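Local structure of putative uncharacterized protein (Legionella drancourtii, 4JVS) at residues E36-W41 with K197-F202; M160-T165 with M203-E208. The protein probably stimulates GTP hydrolysis by a host Rab GTPase as a Dot/Icm-secreted effector, this chain being its LepB-type GAP domain. All blocks are in the same frame, centred on the assembly; numbering follows the deposited sequence.

Contact 1: residues E36-W41 with K197-F202; sequences ELIRTW and KALDDF
Ile-38 of helix 34-45 pushes its branch methyl into the hollow between Leu-199 and Phe-202, one turn apart on helix 193-214. CG2 of Ile-38 lies 3.7 Å from CD2 of Leu-199, and it also rests near the Leu-199 carbonyl oxygen. On the other side of the hollow, Ile-38 CG2 meets the Phe-202 ring obliquely, 4.2 Å from CD2. CG1 takes chi1 -65°, which leaves CG2 anti to the backbone N and directed at helix 193-214, while Ile-38 CD1, at the end of the longer branch, lies 4.0 Å from Leu-199 CD2. The two helices belong to the largely helical N-terminal subdomain of the LepB GAP domain; segments 36-41 and 197-202 lie 9.7 Å apart, axis to axis, with their directions 134° apart. Leu-199 returns the bump: its forked end drops between Ile-38 and Trp-41, CD2 against the isoleucine and CD1 4.3 Å from Trp-41 CB. The indole itself turns away from helix 193-214, giving its NE1 to the carbonyl of Gln-27 and lying against Leu-174. Helix 156-177 closes over the seam from a third direction, with Ile-170 touching both Leu-199 and Phe-202, whose ring also meets Phe-34 edge-to-face.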
ATOM      1  N   GLU A  36     -17.479  16.764  -4.680  1.00 46.14           N
ATOM      2  CA  GLU A  36     -18.140  17.471  -5.751  1.00 46.89           C
ATOM      3  C   GLU A  36     -17.570  17.156  -7.097  1.00 46.41           C
ATOM      4  O   GLU A  36     -18.258  17.117  -8.075  1.00 44.57           O
ATOM      5  CB  GLU A  36     -18.116  18.952  -5.494  1.00 49.06           C
ATOM      6  CG  GLU A  36     -19.163  19.339  -4.494  1.00 52.17           C
ATOM      7  CD  GLU A  36     -20.478  18.681  -4.770  1.00 53.88           C
ATOM      8  OE1 GLU A  36     -21.034  18.086  -3.845  1.00 52.46           O
ATOM      9  OE2 GLU A  36     -20.949  18.775  -5.913  1.00 55.69           O
ATOM     10  N   LEU A  37     -16.278  16.985  -7.140  1.00 44.06           N
ATOM     11  CA  LEU A  37     -15.637  16.622  -8.345  1.00 43.42           C
ATOM     12  C   LEU A  37     -16.139  15.284  -8.826  1.00 44.44           C
ATOM     13  O   LEU A  37     -16.486  15.130  -9.951  1.00 45.14           O
ATOM     14  CB  LEU A  37     -14.167  16.534  -8.036  1.00 43.37           C
ATOM     15  CG  LEU A  37     -13.133  16.313  -9.098  1.00 43.34           C
ATOM     16  CD1 LEU A  37     -13.330  17.320 -10.186  1.00 47.39           C
ATOM     17  CD2 LEU A  37     -11.782  16.489  -8.486  1.00 39.54           C
ATOM     18  N   ILE A  38     -16.233  14.315  -7.957  1.00 41.63           N
ATOM     19  CA  ILE A  38     -16.717  13.024  -8.343  1.00 38.38           C
ATOM     20  C   ILE A  38     -18.158  13.030  -8.765  1.00 42.88           C
ATOM     21  O   ILE A  38     -18.522  12.442  -9.739  1.00 41.86           O
ATOM     22  CB  ILE A  38     -16.554  12.078  -7.185  1.00 39.08           C
ATOM     23  CG1 ILE A  38     -15.083  11.890  -6.881  1.00 39.46           C
ATOM     24  CG2 ILE A  38     -17.203  10.754  -7.480  1.00 40.92           C
ATOM     25  CD1 ILE A  38     -14.190  11.920  -8.073  1.00 37.59           C
ATOM     26  N   ARG A  39     -18.984  13.726  -8.017  1.00 45.25           N
ATOM     27  CA  ARG A  39     -20.392  13.916  -8.346  1.00 45.41           C
ATOM     28  C   ARG A  39     -20.510  14.437  -9.774  1.00 45.34           C
ATOM     29  O   ARG A  39     -21.266  13.899 -10.582  1.00 43.98           O
ATOM     30  CB  ARG A  39     -21.032  14.913  -7.382  1.00 48.16           C
ATOM     31  CG  ARG A  39     -22.563  14.955  -7.419  1.00 47.93           C
ATOM     32  CD  ARG A  39     -23.088  16.367  -7.114  1.00 52.43           C
ATOM     33  NE  ARG A  39     -23.202  17.181  -8.330  1.00 56.92           N
ATOM     34  CZ  ARG A  39     -22.543  18.315  -8.572  1.00 55.86           C
ATOM     35  NH1 ARG A  39     -21.699  18.830  -7.681  1.00 51.02           N
ATOM     36  NH2 ARG A  39     -22.741  18.946  -9.720  1.00 55.22           N
ATOM     37  N   THR A  40     -19.733  15.479 -10.070  1.00 46.89           N
ATOM     38  CA  THR A  40     -19.655  16.049 -11.412  1.00 45.79           C
ATOM     39  C   THR A  40     -19.297  15.014 -12.465  1.00 43.49           C
ATOM     40  O   THR A  40     -20.004  14.862 -13.463  1.00 44.71           O
ATOM     41  CB  THR A  40     -18.623  17.185 -11.488  1.00 45.18           C
ATOM     42  OG1 THR A  40     -19.066  18.296 -10.699  1.00 45.38           O
ATOM     43  CG2 THR A  40     -18.448  17.638 -12.920  1.00 40.86           C
ATOM     44  N   TRP A  41     -18.200  14.299 -12.248  1.00 45.05           N
ATOM     45  CA  TRP A  41     -17.736  13.327 -13.239  1.00 44.81           C
ATOM     46  C   TRP A  41     -18.706  12.167 -13.444  1.00 41.44           C
ATOM     47  O   TRP A  41     -18.964  11.762 -14.581  1.00 40.18           O
ATOM     48  CB  TRP A  41     -16.334  12.822 -12.894  1.00 42.25           C
ATOM     49  CG  TRP A  41     -15.296  13.890 -13.012  1.00 41.71           C
ATOM     50  CD1 TRP A  41     -15.453  15.134 -13.556  1.00 41.80           C
ATOM     51  CD2 TRP A  41     -13.938  13.819 -12.560  1.00 43.86           C
ATOM     52  NE1 TRP A  41     -14.277  15.839 -13.477  1.00 43.83           N
ATOM     53  CE2 TRP A  41     -13.332  15.058 -12.869  1.00 43.39           C
ATOM     54  CE3 TRP A  41     -13.179  12.833 -11.918  1.00 42.45           C
ATOM     55  CZ2 TRP A  41     -12.002  15.330 -12.564  1.00 41.55           C
ATOM     56  CZ3 TRP A  41     -11.859  13.108 -11.617  1.00 40.80           C
ATOM     57  CH2 TRP A  41     -11.284  14.348 -11.942  1.00 40.22           C
ATOM     58  N   LYS A 197     -18.405   2.596 -11.854  1.00 43.89           N
ATOM     59  CA  LYS A 197     -18.623   1.972 -10.575  1.00 42.94           C
ATOM     60  C   LYS A 197     -17.804   2.546  -9.448  1.00 43.11           C
ATOM     61  O   LYS A 197     -18.257   2.642  -8.340  1.00 40.71           O
ATOM     62  CB  LYS A 197     -18.417   0.489 -10.682  1.00 36.23           C
ATOM     63  CG  LYS A 197     -19.131  -0.261  -9.606  1.00 35.83           C
ATOM     64  CD  LYS A 197     -18.583  -1.642  -9.432  1.00 37.93           C
ATOM     65  CE  LYS A 197     -19.330  -2.361  -8.338  1.00 38.45           C
ATOM     66  NZ  LYS A 197     -18.932  -1.884  -7.000  1.00 42.27           N
ATOM     67  N   ALA A 198     -16.573   2.892  -9.731  1.00 41.25           N
ATOM     68  CA  ALA A 198     -15.715   3.453  -8.730  1.00 40.51           C
ATOM     69  C   ALA A 198     -16.279   4.748  -8.270  1.00 42.21           C
ATOM     70  O   ALA A 198     -16.206   5.087  -7.134  1.00 43.32           O
ATOM     71  CB  ALA A 198     -14.329   3.655  -9.282  1.00 40.19           C
ATOM     72  N   LEU A 199     -16.819   5.502  -9.183  1.00 41.95           N
ATOM     73  CA  LEU A 199     -17.421   6.773  -8.824  1.00 42.90           C
ATOM     74  C   LEU A 199     -18.656   6.562  -7.949  1.00 44.54           C
ATOM     75  O   LEU A 199     -18.804   7.220  -6.912  1.00 46.49           O
ATOM     76  CB  LEU A 199     -17.776   7.573 -10.078  1.00 42.87           C
ATOM     77  CG  LEU A 199     -16.588   7.941 -10.961  1.00 40.38           C
ATOM     78  CD1 LEU A 199     -17.039   8.679 -12.195  1.00 40.33           C
ATOM     79  CD2 LEU A 199     -15.620   8.779 -10.170  1.00 38.89           C
ATOM     80  N   ASP A 200     -19.529   5.641  -8.361  1.00 42.90           N
ATOM     81  CA  ASP A 200     -20.766   5.366  -7.619  1.00 41.52           C
ATOM     82  C   ASP A 200     -20.486   4.706  -6.259  1.00 44.54           C
ATOM     83  O   ASP A 200     -21.161   5.000  -5.274  1.00 43.45           O
ATOM     84  CB  ASP A 200     -21.744   4.522  -8.451  1.00 44.32           C
ATOM     85  CG  ASP A 200     -22.202   5.230  -9.734  1.00 51.71           C
ATOM     86  OD1 ASP A 200     -22.328   6.480  -9.717  1.00 54.10           O
ATOM     87  OD2 ASP A 200     -22.434   4.537 -10.757  1.00 47.98           O
ATOM     88  N   ASP A 201     -19.488   3.827  -6.202  1.00 44.04           N
ATOM     89  CA  ASP A 201     -19.075   3.233  -4.934  1.00 42.46           C
ATOM     90  C   ASP A 201     -18.558   4.292  -3.961  1.00 43.90           C
ATOM     91  O   ASP A 201     -18.748   4.172  -2.748  1.00 42.23           O
ATOM     92  CB  ASP A 201     -18.012   2.156  -5.154  1.00 42.06           C
ATOM     93  CG  ASP A 201     -18.592   0.866  -5.715  1.00 46.24           C
ATOM     94  OD1 ASP A 201     -19.661   0.924  -6.369  1.00 45.56           O
ATOM     95  OD2 ASP A 201     -17.981  -0.207  -5.500  1.00 49.33           O
ATOM     96  N   PHE A 202     -17.902   5.326  -4.488  1.00 43.77           N
ATOM     97  CA  PHE A 202     -17.440   6.419  -3.636  1.00 44.52           C
ATOM     98  C   PHE A 202     -18.609   7.170  -2.980  1.00 43.61           C
ATOM     99  O   PHE A 202     -18.653   7.318  -1.756  1.00 41.53           O
ATOM    100  CB  PHE A 202     -16.548   7.395  -4.400  1.00 41.74           C
ATOM    101  CG  PHE A 202     -15.965   8.465  -3.528  1.00 40.18           C
ATOM    102  CD1 PHE A 202     -14.880   8.190  -2.703  1.00 41.33           C
ATOM    103  CD2 PHE A 202     -16.514   9.733  -3.503  1.00 39.22           C
ATOM    104  CE1 PHE A 202     -14.346   9.174  -1.883  1.00 41.54           C
ATOM    105  CE2 PHE A 202     -15.988  10.720  -2.686  1.00 40.25           C
ATOM    106  CZ  PHE A 202     -14.903  10.440  -1.874  1.00 41.51           C
TER

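Contact 2: residues M160-T165 with M203-E208; sequences MQRLAT and MQYKTE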
ATOM      1  N   MET A 160     -14.616   3.975   7.037  1.00 40.90           N
ATOM      2  CA  MET A 160     -13.731   5.072   6.663  1.00 38.95           C
ATOM      3  C   MET A 160     -12.674   4.582   5.700  1.00 39.98           C
ATOM      4  O   MET A 160     -12.362   5.240   4.708  1.00 41.23           O
ATOM      5  CB  MET A 160     -13.031   5.624   7.896  1.00 39.54           C
ATOM      6  CG  MET A 160     -13.977   6.124   8.959  1.00 43.59           C
ATOM      7  SD  MET A 160     -14.902   7.567   8.421  1.00 43.39           S
ATOM      8  CE  MET A 160     -16.266   7.492   9.580  1.00 42.90           C
ATOM      9  N   GLN A 161     -12.114   3.421   6.010  1.00 38.75           N
ATOM     10  CA  GLN A 161     -11.077   2.825   5.186  1.00 38.71           C
ATOM     11  C   GLN A 161     -11.646   2.442   3.820  1.00 39.59           C
ATOM     12  O   GLN A 161     -10.944   2.434   2.808  1.00 40.87           O
ATOM     13  CB  GLN A 161     -10.501   1.610   5.912  1.00 38.57           C
ATOM     14  CG  GLN A 161      -9.452   0.850   5.160  1.00 38.75           C
ATOM     15  CD  GLN A 161      -8.200   0.663   5.974  1.00 42.36           C
ATOM     16  OE1 GLN A 161      -7.538   1.637   6.328  1.00 47.03           O
ATOM     17  NE2 GLN A 161      -7.862  -0.591   6.281  1.00 42.86           N
ATOM     18  N   ARG A 162     -12.924   2.215   3.783  1.00 39.44           N
ATOM     19  CA  ARG A 162     -13.579   1.713   2.621  1.00 41.49           C
ATOM     20  C   ARG A 162     -13.882   2.845   1.704  1.00 40.00           C
ATOM     21  O   ARG A 162     -13.833   2.702   0.518  1.00 41.25           O
ATOM     22  CB  ARG A 162     -14.847   1.052   3.108  1.00 43.02           C
ATOM     23  CG  ARG A 162     -15.593   0.215   2.192  1.00 46.36           C
ATOM     24  CD  ARG A 162     -16.726  -0.352   2.941  1.00 50.37           C
ATOM     25  NE  ARG A 162     -16.298  -1.537   3.656  1.00 57.19           N
ATOM     26  CZ  ARG A 162     -16.892  -2.031   4.726  1.00 54.38           C
ATOM     27  NH1 ARG A 162     -17.936  -1.434   5.236  1.00 50.23           N
ATOM     28  NH2 ARG A 162     -16.414  -3.117   5.288  1.00 52.90           N
ATOM     29  N   LEU A 163     -14.229   3.974   2.279  1.00 37.83           N
ATOM     30  CA  LEU A 163     -14.410   5.221   1.543  1.00 39.15           C
ATOM     31  C   LEU A 163     -13.064   5.693   1.007  1.00 36.40           C
ATOM     32  O   LEU A 163     -12.951   6.218  -0.097  1.00 33.02           O
ATOM     33  CB  LEU A 163     -14.993   6.291   2.477  1.00 40.34           C
ATOM     34  CG  LEU A 163     -15.002   7.742   1.983  1.00 41.05           C
ATOM     35  CD1 LEU A 163     -16.078   7.960   0.931  1.00 37.98           C
ATOM     36  CD2 LEU A 163     -15.146   8.736   3.136  1.00 40.28           C
ATOM     37  N   ALA A 164     -12.046   5.494   1.828  1.00 38.16           N
ATOM     38  CA  ALA A 164     -10.681   5.851   1.494  1.00 36.74           C
ATOM     39  C   ALA A 164     -10.222   5.083   0.270  1.00 36.36           C
ATOM     40  O   ALA A 164      -9.753   5.673  -0.705  1.00 35.42           O
ATOM     41  CB  ALA A 164      -9.779   5.547   2.670  1.00 33.24           C
ATOM     42  N   THR A 165     -10.365   3.762   0.342  1.00 37.78           N
ATOM     43  CA  THR A 165      -9.950   2.852  -0.722  1.00 37.84           C
ATOM     44  C   THR A 165     -10.723   3.158  -1.995  1.00 36.03           C
ATOM     45  O   THR A 165     -10.186   3.075  -3.095  1.00 36.56           O
ATOM     46  CB  THR A 165     -10.209   1.369  -0.333  1.00 36.72           C
ATOM     47  OG1 THR A 165      -9.657   1.093   0.963  1.00 33.31           O
ATOM     48  CG2 THR A 165      -9.616   0.410  -1.374  1.00 32.40           C
ATOM     49  N   MET A 203     -19.531   7.643  -3.818  1.00 42.37           N
ATOM     50  CA  MET A 203     -20.797   8.229  -3.385  1.00 42.41           C
ATOM     51  C   MET A 203     -21.501   7.441  -2.281  1.00 45.24           C
ATOM     52  O   MET A 203     -21.914   8.013  -1.267  1.00 47.09           O
ATOM     53  CB  MET A 203     -21.749   8.315  -4.573  1.00 44.29           C
ATOM     54  CG  MET A 203     -22.028   9.709  -5.073  1.00 51.14           C
ATOM     55  SD  MET A 203     -20.605  10.417  -5.909  1.00 60.41           S
ATOM     56  CE  MET A 203     -19.890  11.447  -4.602  1.00 42.79           C
ATOM     57  N   GLN A 204     -21.665   6.138  -2.497  1.00 43.50           N
ATOM     58  CA  GLN A 204     -22.357   5.279  -1.539  1.00 45.01           C
ATOM     59  C   GLN A 204     -21.659   5.282  -0.187  1.00 46.95           C
ATOM     60  O   GLN A 204     -22.291   5.502   0.850  1.00 47.43           O
ATOM     61  CB  GLN A 204     -22.441   3.842  -2.061  1.00 45.26           C
ATOM     62  CG  GLN A 204     -23.295   3.674  -3.302  1.00 50.30           C
ATOM     63  CD  GLN A 204     -23.189   2.273  -3.912  1.00 57.17           C
ATOM     64  OE1 GLN A 204     -22.629   1.349  -3.303  1.00 60.13           O
ATOM     65  NE2 GLN A 204     -23.729   2.114  -5.124  1.00 49.03           N
ATOM     66  N   TYR A 205     -20.353   5.025  -0.212  1.00 45.52           N
ATOM     67  CA  TYR A 205     -19.547   4.949   0.994  1.00 42.68           C
ATOM     68  C   TYR A 205     -19.493   6.302   1.702  1.00 45.38           C
ATOM     69  O   TYR A 205     -19.410   6.362   2.931  1.00 46.37           O
ATOM     70  CB  TYR A 205     -18.136   4.478   0.642  1.00 44.51           C
ATOM     71  CG  TYR A 205     -18.048   3.046   0.143  1.00 46.53           C
ATOM     72  CD1 TYR A 205     -18.886   2.057   0.644  1.00 48.98           C
ATOM     73  CD2 TYR A 205     -17.115   2.683  -0.825  1.00 47.01           C
ATOM     74  CE1 TYR A 205     -18.800   0.745   0.183  1.00 51.89           C
ATOM     75  CE2 TYR A 205     -17.025   1.376  -1.294  1.00 46.13           C
ATOM     76  CZ  TYR A 205     -17.866   0.416  -0.783  1.00 48.06           C
ATOM     77  OH  TYR A 205     -17.775  -0.873  -1.239  1.00 52.25           O
ATOM     78  N   LYS A 206     -19.545   7.383   0.920  1.00 43.93           N
ATOM     79  CA  LYS A 206     -19.596   8.742   1.459  1.00 42.72           C
ATOM     80  C   LYS A 206     -20.898   8.953   2.222  1.00 47.14           C
ATOM     81  O   LYS A 206     -20.928   9.620   3.257  1.00 47.11           O
ATOM     82  CB  LYS A 206     -19.492   9.764   0.326  1.00 40.26           C
ATOM     83  CG  LYS A 206     -19.041  11.135   0.753  1.00 40.97           C
ATOM     84  CD  LYS A 206     -20.029  12.230   0.353  1.00 47.89           C
ATOM     85  CE  LYS A 206     -19.458  13.624   0.627  1.00 47.12           C
ATOM     86  NZ  LYS A 206     -18.618  13.675   1.881  1.00 48.41           N
ATOM     87  N   THR A 207     -21.979   8.380   1.696  1.00 48.31           N
ATOM     88  CA  THR A 207     -23.286   8.446   2.339  1.00 47.37           C
ATOM     89  C   THR A 207     -23.219   7.858   3.738  1.00 48.70           C
ATOM     90  O   THR A 207     -23.628   8.498   4.702  1.00 50.71           O
ATOM     91  CB  THR A 207     -24.348   7.665   1.545  1.00 48.48           C
ATOM     92  OG1 THR A 207     -24.323   8.067   0.166  1.00 49.70           O
ATOM     93  CG2 THR A 207     -25.727   7.903   2.135  1.00 50.36           C
ATOM     94  N   GLU A 208     -22.655   6.683   3.867  1.00 48.16           N
ATOM     95  CA  GLU A 208     -22.511   6.023   5.138  1.00 47.24           C
ATOM     96  C   GLU A 208     -21.561   6.694   6.070  1.00 46.97           C
ATOM     97  O   GLU A 208     -21.718   6.633   7.254  1.00 47.24           O
ATOM     98  CB  GLU A 208     -21.947   4.678   4.885  1.00 47.14           C
ATOM     99  CG  GLU A 208     -22.781   3.838   4.096  1.00 47.49           C
ATOM    100  CD  GLU A 208     -22.476   2.436   4.378  1.00 57.86           C
ATOM    101  OE1 GLU A 208     -22.208   2.135   5.539  1.00 53.30           O
ATOM    102  OE2 GLU A 208     -22.476   1.620   3.462  1.00 62.71           O
TER
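Arg-162 and Tyr-205 meet in a CH-pi contact: CG of the arginine lies over the centre of one ring face, 3.8 Å from the Tyr-205 centroid and 12° off the ring normal. The next carbon continues across that face, with Arg-162 CD 3.6 Å from Tyr-205 CE1. The arginine chain crosses the tyrosine side chain at about a right angle, then bends at chi3 (-84°), leaving the guanidinium plane turned 46° from the ring. The methylenes cover the tyrosine, while NH2 donates to the carbonyl of Pro-153.

Apolar packing adds Leu-163, whose CD1 touches Tyr-205 CB at 4.1 Å and Lys-206 CB at 3.9 Å. That methyl nestles against the backbone of helix 193-214, and Phe-202, Val-209 and Tyr-70 also pack on Leu-163. Lys-206 lends only its base here: its chain leads away to a salt bridge with Asp-210 and a hydrogen bond with Tyr-70.

The two threonines bond within their own helices: Thr-165 OG1 and Thr-207 OG1 turn back to the carbonyls of Gln-161 and Met-203. Segments 160-165 and 203-208 run nearly antiparallel in the N-terminal GAP subdomain. Their join here therefore rests on dispersion and CH-pi packing, with the charged ends of Arg-162 and Lys-206 committed to partners elsewhere.

How the contacts relate
Helix 193-214 serves both contacts, meeting helix 34-45 in contact 1 and, just farther along, helix 156-177 in contact 2. The two join directly: Phe-202 CE1 packs on Leu-163 CD1 at 3.5 Å, and Met-203 SD on Ile-38 CG2 at 3.8 Å. All the touching residues of contact 1 are buried, and its packing is purely aliphatic and aromatic. Contact 2 is only partly buried; there Leu-163 continues the apolar core, while Arg-162, Tyr-205 and Lys-206 bring longer, amphipathic side chains toward the surface. On helix 156-177, Gln-161 and Thr-165 pack against basic side chains of another protein's chain, whereas contact 1 is touched by no other chain.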